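Local coordinates for protein packaging enzyme P4 (Pseudomonas phage phi13, PDB 4BLP) that probably hydrolyses NTPs as a hexameric RecA-like helicase to drive packaging of the viral RNA genome into the phage capsid, at residues D[257-262]-D[267-272]. Numbering follows the deposited sequence.
Sequences INPMSS and SLVYNN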
loop_
_atom_site.group_PDB
_atom_site.type_symbol
_atom_site.label_atom_id
_atom_site.label_comp_id
_atom_site.label_asym_id
_atom_site.label_seq_id
_atom_site.Cartn_x
_atom_site.Cartn_y
_atom_site.Cartn_z
ATOM N N ILE D 257 -2.763 11.334 26.635
ATOM C CA ILE D 257 -2.300 10.712 25.411
ATOM C C ILE D 257 -0.881 10.185 25.580
ATOM O O ILE D 257 -0.065 10.807 26.263
ATOM C CB ILE D 257 -2.421 11.717 24.212
ATOM C CG1 ILE D 257 -2.295 11.011 22.861
ATOM C CG2 ILE D 257 -1.435 12.911 24.334
ATOM C CD1 ILE D 257 -2.750 11.926 21.666
ATOM N N ASN D 258 -0.606 9.028 24.983
ATOM C CA ASN D 258 0.745 8.440 24.971
ATOM C C ASN D 258 1.088 8.220 23.498
ATOM O O ASN D 258 0.599 7.247 22.936
ATOM C CB ASN D 258 0.819 7.155 25.795
ATOM C CG ASN D 258 2.142 6.426 25.605
ATOM O OD1 ASN D 258 3.099 6.945 25.010
ATOM N ND2 ASN D 258 2.242 5.212 26.143
ATOM N N PRO D 259 1.854 9.127 22.844
ATOM C CA PRO D 259 2.067 8.994 21.398
ATOM C C PRO D 259 2.973 7.842 20.975
ATOM O O PRO D 259 3.076 7.556 19.774
ATOM C CB PRO D 259 2.670 10.354 21.001
ATOM C CG PRO D 259 3.397 10.796 22.240
ATOM C CD PRO D 259 2.482 10.371 23.364
ATOM N N MET D 260 3.615 7.164 21.952
ATOM C CA MET D 260 4.479 5.998 21.733
ATOM C C MET D 260 5.604 6.290 20.739
ATOM O O MET D 260 5.836 5.547 19.776
ATOM C CB MET D 260 3.667 4.772 21.297
ATOM C CG MET D 260 2.714 4.302 22.348
ATOM S SD MET D 260 2.164 2.611 22.009
ATOM C CE MET D 260 1.293 2.304 23.541
ATOM N N SER D 261 6.297 7.383 20.995
ATOM C CA SER D 261 7.453 7.810 20.231
ATOM C C SER D 261 8.597 6.866 20.544
ATOM O O SER D 261 8.663 6.335 21.666
ATOM C CB SER D 261 7.841 9.222 20.666
ATOM O OG SER D 261 9.131 9.571 20.190
ATOM N N SER D 262 9.555 6.727 19.618
ATOM C CA SER D 262 10.781 6.001 19.955
ATOM C C SER D 262 11.527 6.870 20.982
ATOM O O SER D 262 11.323 8.094 20.992
ATOM C CB SER D 262 11.621 5.729 18.713
ATOM O OG SER D 262 11.964 6.940 18.059
ATOM N N SER D 267 11.519 14.209 22.673
ATOM C CA SER D 267 11.523 15.676 22.752
ATOM C C SER D 267 10.904 16.301 21.502
ATOM O O SER D 267 10.111 17.243 21.632
ATOM C CB SER D 267 12.947 16.207 22.947
ATOM O OG SER D 267 13.451 15.759 24.194
ATOM N N LEU D 268 11.252 15.782 20.305
ATOM C CA LEU D 268 10.706 16.273 19.050
ATOM C C LEU D 268 9.196 16.033 18.990
ATOM O O LEU D 268 8.440 16.931 18.619
ATOM C CB LEU D 268 11.382 15.563 17.853
ATOM C CG LEU D 268 12.821 15.854 17.478
ATOM C CD1 LEU D 268 13.125 15.190 16.141
ATOM C CD2 LEU D 268 13.101 17.347 17.352
ATOM N N VAL D 269 8.762 14.810 19.339
ATOM C CA VAL D 269 7.327 14.487 19.306
ATOM C C VAL D 269 6.560 15.378 20.276
ATOM O O VAL D 269 5.503 15.915 19.916
ATOM C CB VAL D 269 7.104 12.964 19.569
ATOM C CG1 VAL D 269 5.615 12.623 19.725
ATOM C CG2 VAL D 269 7.704 12.157 18.408
ATOM N N TYR D 270 7.075 15.563 21.505
ATOM C CA TYR D 270 6.381 16.391 22.497
ATOM C C TYR D 270 6.311 17.845 22.004
ATOM O O TYR D 270 5.275 18.477 22.159
ATOM C CB TYR D 270 7.052 16.276 23.870
ATOM C CG TYR D 270 6.796 14.960 24.609
ATOM C CD1 TYR D 270 6.134 13.902 23.992
ATOM C CD2 TYR D 270 7.236 14.773 25.912
ATOM C CE1 TYR D 270 5.928 12.686 24.655
ATOM C CE2 TYR D 270 6.995 13.577 26.598
ATOM C CZ TYR D 270 6.358 12.531 25.962
ATOM O OH TYR D 270 6.151 11.339 26.623
ATOM N N ASN D 271 7.393 18.356 21.346
ATOM C CA ASN D 271 7.347 19.703 20.769
ATOM C C ASN D 271 6.265 19.801 19.686
ATOM O O ASN D 271 5.553 20.796 19.612
ATOM C CB ASN D 271 8.701 20.087 20.157
ATOM C CG ASN D 271 9.763 20.384 21.167
ATOM O OD1 ASN D 271 9.479 20.644 22.341
ATOM N ND2 ASN D 271 11.021 20.386 20.712
ATOM N N ASN D 272 6.149 18.764 18.834
ATOM C CA ASN D 272 5.134 18.789 17.774
ATOM C C ASN D 272 3.737 18.758 18.361
ATOM O O ASN D 272 2.837 19.413 17.839
ATOM C CB ASN D 272 5.357 17.612 16.804
ATOM C CG ASN D 272 6.624 17.748 15.976
ATOM O OD1 ASN D 272 7.128 18.834 15.752
ATOM N ND2 ASN D 272 7.184 16.659 15.504
#
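Val-269 spreads its two methyls over Pro-259 and Ser-261. The contact lies at the C-terminal end of a central strand of the RecA-like P-loop NTPase core. There the loop after strand 252-257 folds back on helix 266-274. CG1 of Val-269 meets CG of Pro-259 at 3.8 Å, and the two side chains run past each other in opposite directions. CG2 of Val-269 turns to Ser-261 instead, 3.4 Å from OG. With CG1 anti to the backbone N (chi1 173°) and CG2 beside it, one methyl faces the proline and the other the serine.

Tyr-270 comes in beside the valine. The proline CG sits at the ring edge, near the ring plane, 4.0 Å from CE1 of Tyr-270. This is an edge contact, not a stack, and the two side chains cross at about a right angle. Across the contact the packing is apolar, apart from the serine hydroxyl against a methyl.

Two side-chain hydrogen bonds lie within the loop itself. Asn-258 closes an Asx turn, with Met-260 N donating to Asn-258 OD1 at 3.1 Å. Ser-261 OG donates to Ser-262 O, so the hydroxyl beside the valine methyl places its hydrogen within the loop.

Val-152 of the neighbouring strand 147-152 touches both Pro-259 and Tyr-270. Tyr-270 also touches residues of a probable Walker A loop, which places the contact beside the likely nucleotide site. Met-260 packs on Asn-272 of a second subunit. In the Asx turn, the backbone N of Met-260 stands above the plane of the Asn-258 side-chain carbonyl, 50° out of it.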